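Local coordinates for histidine acid phosphatase (Bifidobacterium longum subsp. infantis, PDB 6RXD), which probably removes phosphate groups from phytate and other inositol polyphosphates, and from 2,3-bisphosphoglycerate, as a histidine acid phosphatase of the MINPP subfamily, at residues Gly35-Ser47 and Val392-Phe406. Numbering follows the deposited sequence.
Sequences GPIYTESMARHGS and VATFRFAHAETMMPF
Met42 and Arg396 are bridge partners on neighbouring parallel strands, 35-44 and 392-398, in the central sheet of the histidine phosphatase fold, their side chains crossing at about a right angle. Backbone bonds run in ladder fashion from Thr39 N to Val392 O up to His45 N to Ala398 O, and strand 445-453 flanks the other edge of 35-44. Met42 loses the most surface here. With CG anti to the backbone N (chi1 -176°) and the chain bent at its next two torsions, it reaches past Ala398 to the helix beginning at Ala400. There Met42 CE touches Met403 CE at 3.6 Å and also meets Thr402 CG2 and Phe406 CD2, joining strand to helix through apolar packing.

Arg396 lies on the same face of the sheet, extended from CG to NE. Arg396 NH1 and NH2 both donate to Glu40 OE1, each at 3.0 Å, in an end-on salt bridge with the carboxylate and guanidinium planes 38° apart. Arg396 NH1 also donates to Ser41 O at 3.2 Å, while the backbone N of the same residue reaches that oxygen from the opposite face of the carbonyl. Thr394 CG2 sits over the centre of the guanidinium, and Asp377 of helix 372-386 takes a further salt bridge from NH2. A leucine in place of Arg396 would probably leave the buried Glu40 carboxylate without its cationic mate and Ser41 O with one donor fewer.

At the strand ends lies the RHG sequence characteristic of this family, Arg44-His45-Gly46, whose histidine is in relatives the phosphate-accepting nucleophile. Ala400 CB rests on one face of the Arg44 guanidinium, whose NH1 bonds Ser12 O. His45 ND1 donates to Gly46 O at 2.7 Å, and a water joins His45 NE2, Arg44 NE and Ala400 N, which lies 2.8 Å from the water oxygen.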
loop_
_atom_site.group_PDB
_atom_site.type_symbol
_atom_site.label_atom_id
_atom_site.label_comp_id
_atom_site.label_asym_id
_atom_site.label_seq_id
_atom_site.Cartn_x
_atom_site.Cartn_y
_atom_site.Cartn_z
ATOM N N GLY A 35 14.543 -18.183 22.404
ATOM C CA GLY A 35 14.492 -18.823 21.098
ATOM C C GLY A 35 13.169 -18.526 20.412
ATOM O O GLY A 35 12.184 -18.183 21.074
ATOM N N PRO A 36 13.134 -18.661 19.080
ATOM C CA PRO A 36 11.958 -18.262 18.297
ATOM C C PRO A 36 10.748 -19.167 18.536
ATOM O O PRO A 36 10.906 -20.392 18.588
ATOM C CB PRO A 36 12.440 -18.424 16.853
ATOM C CG PRO A 36 13.518 -19.479 16.931
ATOM C CD PRO A 36 14.219 -19.190 18.228
ATOM N N ILE A 37 9.558 -18.580 18.680
ATOM C CA ILE A 37 8.325 -19.375 18.764
ATOM C C ILE A 37 7.235 -18.975 17.755
ATOM O O ILE A 37 6.307 -19.741 17.513
ATOM C CB ILE A 37 7.700 -19.357 20.169
ATOM C CG1 ILE A 37 7.384 -17.922 20.603
ATOM C CG2 ILE A 37 8.626 -20.037 21.182
ATOM C CD1 ILE A 37 6.398 -17.853 21.772
ATOM N N TYR A 38 7.324 -17.777 17.178
ATOM C CA TYR A 38 6.251 -17.313 16.305
ATOM C C TYR A 38 6.734 -16.167 15.436
ATOM O O TYR A 38 7.625 -15.414 15.832
ATOM C CB TYR A 38 5.046 -16.869 17.161
ATOM C CG TYR A 38 3.829 -16.448 16.363
ATOM C CD1 TYR A 38 3.044 -17.392 15.695
ATOM C CD2 TYR A 38 3.451 -15.108 16.291
ATOM C CE1 TYR A 38 1.925 -17.002 14.954
ATOM C CE2 TYR A 38 2.339 -14.715 15.566
ATOM C CZ TYR A 38 1.588 -15.654 14.897
ATOM O OH TYR A 38 0.485 -15.232 14.173
ATOM N N THR A 39 6.158 -16.033 14.247
ATOM C CA THR A 39 6.353 -14.805 13.480
ATOM C C THR A 39 5.072 -14.454 12.740
ATOM O O THR A 39 4.237 -15.321 12.509
ATOM C CB THR A 39 7.533 -14.924 12.498
ATOM O OG1 THR A 39 7.813 -13.636 11.926
ATOM C CG2 THR A 39 7.230 -15.933 11.381
ATOM N N GLU A 40 4.888 -13.187 12.378
ATOM C CA GLU A 40 3.671 -12.827 11.655
ATOM C C GLU A 40 3.861 -11.552 10.862
ATOM O O GLU A 40 4.801 -10.801 11.093
ATOM C CB GLU A 40 2.490 -12.667 12.607
ATOM C CG GLU A 40 2.681 -11.574 13.630
ATOM C CD GLU A 40 1.462 -11.379 14.484
ATOM O OE1 GLU A 40 0.334 -11.560 13.979
ATOM O OE2 GLU A 40 1.631 -11.059 15.680
ATOM N N SER A 41 2.952 -11.319 9.927
ATOM C CA SER A 41 3.111 -10.198 9.012
ATOM C C SER A 41 1.780 -9.683 8.514
ATOM O O SER A 41 0.766 -10.386 8.544
ATOM C CB SER A 41 3.932 -10.643 7.806
ATOM O OG SER A 41 3.154 -11.500 6.995
ATOM N N MET A 42 1.780 -8.440 8.051
ATOM C CA MET A 42 0.728 -8.000 7.146
ATOM C C MET A 42 1.422 -7.166 6.089
ATOM O O MET A 42 2.216 -6.274 6.408
ATOM C CB MET A 42 -0.351 -7.183 7.868
ATOM C CG MET A 42 -1.537 -6.785 6.971
ATOM S SD MET A 42 -1.248 -5.303 5.954
ATOM C CE MET A 42 -1.201 -4.018 7.215
ATOM N N ALA A 43 1.129 -7.463 4.831
ATOM C CA ALA A 43 1.739 -6.764 3.711
ATOM C C ALA A 43 0.683 -6.283 2.744
ATOM O O ALA A 43 -0.295 -6.984 2.468
ATOM C CB ALA A 43 2.722 -7.688 2.977
ATOM N N ARG A 44 0.888 -5.073 2.230
ATOM C CA ARG A 44 0.108 -4.565 1.116
ATOM C C ARG A 44 0.461 -5.358 -0.138
ATOM O O ARG A 44 1.561 -5.894 -0.254
ATOM C CB ARG A 44 0.455 -3.087 0.919
ATOM C CG ARG A 44 -0.303 -2.399 -0.206
ATOM C CD ARG A 44 0.221 -0.999 -0.451
ATOM N NE ARG A 44 -0.554 -0.357 -1.504
ATOM C CZ ARG A 44 -0.202 0.770 -2.107
ATOM N NH1 ARG A 44 0.943 1.375 -1.779
ATOM N NH2 ARG A 44 -0.980 1.270 -3.055
ATOM N N HIS A 45 -0.479 -5.453 -1.068
ATOM C CA HIS A 45 -0.203 -6.095 -2.356
ATOM C C HIS A 45 0.956 -5.383 -3.057
ATOM O O HIS A 45 1.304 -4.245 -2.730
ATOM C CB HIS A 45 -1.453 -6.030 -3.232
ATOM C CG HIS A 45 -1.865 -4.628 -3.561
ATOM N ND1 HIS A 45 -1.216 -3.864 -4.506
ATOM C CD2 HIS A 45 -2.839 -3.843 -3.042
ATOM C CE1 HIS A 45 -1.775 -2.666 -4.559
ATOM N NE2 HIS A 45 -2.763 -2.630 -3.682
ATOM N N GLY A 46 1.543 -6.052 -4.043
ATOM C CA GLY A 46 2.647 -5.475 -4.780
ATOM C C GLY A 46 2.171 -4.521 -5.865
ATOM O O GLY A 46 0.967 -4.325 -6.074
ATOM N N SER A 47 3.140 -3.924 -6.548
ATOM C CA SER A 47 2.898 -3.063 -7.702
ATOM C C SER A 47 1.911 -3.654 -8.704
ATOM O O SER A 47 1.978 -4.838 -9.036
ATOM C CB SER A 47 4.217 -2.809 -8.420
ATOM O OG SER A 47 5.062 -1.965 -7.662
ATOM N N VAL A 392 2.712 -21.485 13.741
ATOM C CA VAL A 392 3.965 -20.797 14.045
ATOM C C VAL A 392 4.115 -19.491 13.265
ATOM O O VAL A 392 5.015 -18.698 13.541
ATOM C CB VAL A 392 5.193 -21.686 13.773
ATOM C CG1 VAL A 392 5.199 -22.884 14.708
ATOM C CG2 VAL A 392 5.230 -22.141 12.314
ATOM N N ALA A 393 3.244 -19.278 12.287
ATOM C CA ALA A 393 3.292 -18.035 11.509
ATOM C C ALA A 393 1.954 -17.704 10.884
ATOM O O ALA A 393 1.214 -18.595 10.457
ATOM C CB ALA A 393 4.380 -18.124 10.417
ATOM N N THR A 394 1.645 -16.409 10.824
ATOM C CA THR A 394 0.465 -15.953 10.113
ATOM C C THR A 394 0.934 -14.878 9.155
ATOM O O THR A 394 1.438 -13.842 9.594
ATOM C CB THR A 394 -0.588 -15.385 11.080
ATOM O OG1 THR A 394 -0.887 -16.365 12.086
ATOM C CG2 THR A 394 -1.866 -15.037 10.330
ATOM N N PHE A 395 0.814 -15.146 7.853
ATOM C CA PHE A 395 1.230 -14.200 6.815
ATOM C C PHE A 395 -0.015 -13.641 6.129
ATOM O O PHE A 395 -0.784 -14.389 5.512
ATOM C CB PHE A 395 2.127 -14.889 5.777
ATOM C CG PHE A 395 3.426 -15.429 6.335
ATOM C CD1 PHE A 395 4.260 -14.627 7.103
ATOM C CD2 PHE A 395 3.808 -16.737 6.081
ATOM C CE1 PHE A 395 5.467 -15.128 7.606
ATOM C CE2 PHE A 395 5.003 -17.248 6.580
ATOM C CZ PHE A 395 5.838 -16.440 7.341
ATOM N N ARG A 396 -0.221 -12.328 6.246
ATOM C CA ARG A 396 -1.454 -11.683 5.785
ATOM C C ARG A 396 -1.164 -10.718 4.648
ATOM O O ARG A 396 -0.122 -10.053 4.649
ATOM C CB ARG A 396 -2.094 -10.871 6.919
ATOM C CG ARG A 396 -2.387 -11.627 8.211
ATOM C CD ARG A 396 -2.699 -10.619 9.294
ATOM N NE ARG A 396 -2.959 -11.219 10.609
ATOM C CZ ARG A 396 -2.022 -11.477 11.513
ATOM N NH1 ARG A 396 -0.749 -11.207 11.252
ATOM N NH2 ARG A 396 -2.360 -12.008 12.685
ATOM N N PHE A 397 -2.106 -10.626 3.707
ATOM C CA PHE A 397 -1.938 -9.817 2.497
ATOM C C PHE A 397 -3.162 -8.960 2.256
ATOM O O PHE A 397 -4.284 -9.457 2.254
ATOM C CB PHE A 397 -1.642 -10.726 1.298
ATOM C CG PHE A 397 -0.393 -11.518 1.490
ATOM C CD1 PHE A 397 0.824 -11.025 1.051
ATOM C CD2 PHE A 397 -0.418 -12.705 2.226
ATOM C CE1 PHE A 397 1.995 -11.719 1.282
ATOM C CE2 PHE A 397 0.748 -13.407 2.467
ATOM C CZ PHE A 397 1.956 -12.919 2.002
ATOM N N ALA A 398 -2.943 -7.658 2.082
ATOM C CA ALA A 398 -4.045 -6.710 2.086
ATOM C C ALA A 398 -3.722 -5.463 1.268
ATOM O O ALA A 398 -3.175 -5.564 0.175
ATOM C CB ALA A 398 -4.430 -6.350 3.537
ATOM N N HIS A 399 -4.038 -4.289 1.808
ATOM C CA HIS A 399 -4.137 -3.072 0.996
ATOM C C HIS A 399 -3.565 -1.827 1.648
ATOM O O HIS A 399 -3.301 -1.803 2.850
ATOM C CB HIS A 399 -5.617 -2.828 0.680
ATOM C CG HIS A 399 -6.298 -4.037 0.137
ATOM N ND1 HIS A 399 -6.389 -4.290 -1.213
ATOM C CD2 HIS A 399 -6.860 -5.099 0.766
ATOM C CE1 HIS A 399 -6.992 -5.455 -1.396
ATOM N NE2 HIS A 399 -7.286 -5.963 -0.213
ATOM N N ALA A 400 -3.402 -0.768 0.860
ATOM C CA ALA A 400 -3.003 0.512 1.437
ATOM C C ALA A 400 -4.031 0.968 2.454
ATOM O O ALA A 400 -3.693 1.609 3.454
ATOM C CB ALA A 400 -2.841 1.556 0.348
ATOM N N GLU A 401 -5.294 0.638 2.193
ATOM C CA GLU A 401 -6.377 0.995 3.097
ATOM C C GLU A 401 -6.292 0.227 4.407
ATOM O O GLU A 401 -6.975 0.567 5.378
ATOM C CB GLU A 401 -7.737 0.735 2.430
ATOM C CG GLU A 401 -8.109 1.745 1.339
ATOM C CD GLU A 401 -7.336 1.557 0.031
ATOM O OE1 GLU A 401 -7.327 2.504 -0.777
ATOM O OE2 GLU A 401 -6.750 0.473 -0.204
ATOM N N THR A 402 -5.479 -0.826 4.417
ATOM C CA THR A 402 -5.201 -1.582 5.638
ATOM C C THR A 402 -3.980 -1.004 6.334
ATOM O O THR A 402 -3.980 -0.792 7.546
ATOM C CB THR A 402 -4.963 -3.064 5.295
ATOM O OG1 THR A 402 -5.955 -3.482 4.351
ATOM C CG2 THR A 402 -5.058 -3.948 6.527
ATOM N N MET A 403 -2.925 -0.761 5.561
ATOM C CA MET A 403 -1.657 -0.302 6.124
ATOM C C MET A 403 -1.701 1.119 6.697
ATOM O O MET A 403 -1.154 1.363 7.769
ATOM C CB MET A 403 -0.532 -0.416 5.081
ATOM C CG MET A 403 0.837 0.022 5.615
ATOM S SD MET A 403 1.428 -0.987 7.009
ATOM C CE MET A 403 1.871 -2.503 6.165
ATOM N N MET A 404 -2.349 2.050 6.000
ATOM C CA MET A 404 -2.337 3.438 6.464
ATOM C C MET A 404 -2.948 3.589 7.859
ATOM O O MET A 404 -2.348 4.203 8.732
ATOM C CB MET A 404 -3.001 4.370 5.446
ATOM C CG MET A 404 -2.176 4.514 4.190
ATOM S SD MET A 404 -2.883 5.690 3.027
ATOM C CE MET A 404 -4.111 4.680 2.252
ATOM N N PRO A 405 -4.143 3.032 8.089
ATOM C CA PRO A 405 -4.636 3.200 9.465
ATOM C C PRO A 405 -3.875 2.345 10.475
ATOM O O PRO A 405 -3.729 2.756 11.626
ATOM C CB PRO A 405 -6.110 2.788 9.371
ATOM C CG PRO A 405 -6.197 1.916 8.146
ATOM C CD PRO A 405 -5.167 2.482 7.183
ATOM N N PHE A 406 -3.378 1.188 10.050
ATOM C CA PHE A 406 -2.615 0.315 10.945
ATOM C C PHE A 406 -1.367 1.047 11.433
ATOM O O PHE A 406 -1.078 1.065 12.631
ATOM C CB PHE A 406 -2.253 -0.982 10.208
ATOM C CG PHE A 406 -1.652 -2.059 11.085
ATOM C CD1 PHE A 406 -2.282 -2.482 12.252
ATOM C CD2 PHE A 406 -0.475 -2.679 10.699
ATOM C CE1 PHE A 406 -1.722 -3.505 13.033
ATOM C CE2 PHE A 406 0.082 -3.696 11.457
ATOM C CZ PHE A 406 -0.547 -4.109 12.631
HETATM O O HOH W 1 2.520 -10.701 4.661
HETATM O O HOH W 2 -3.568 -0.826 -1.917
#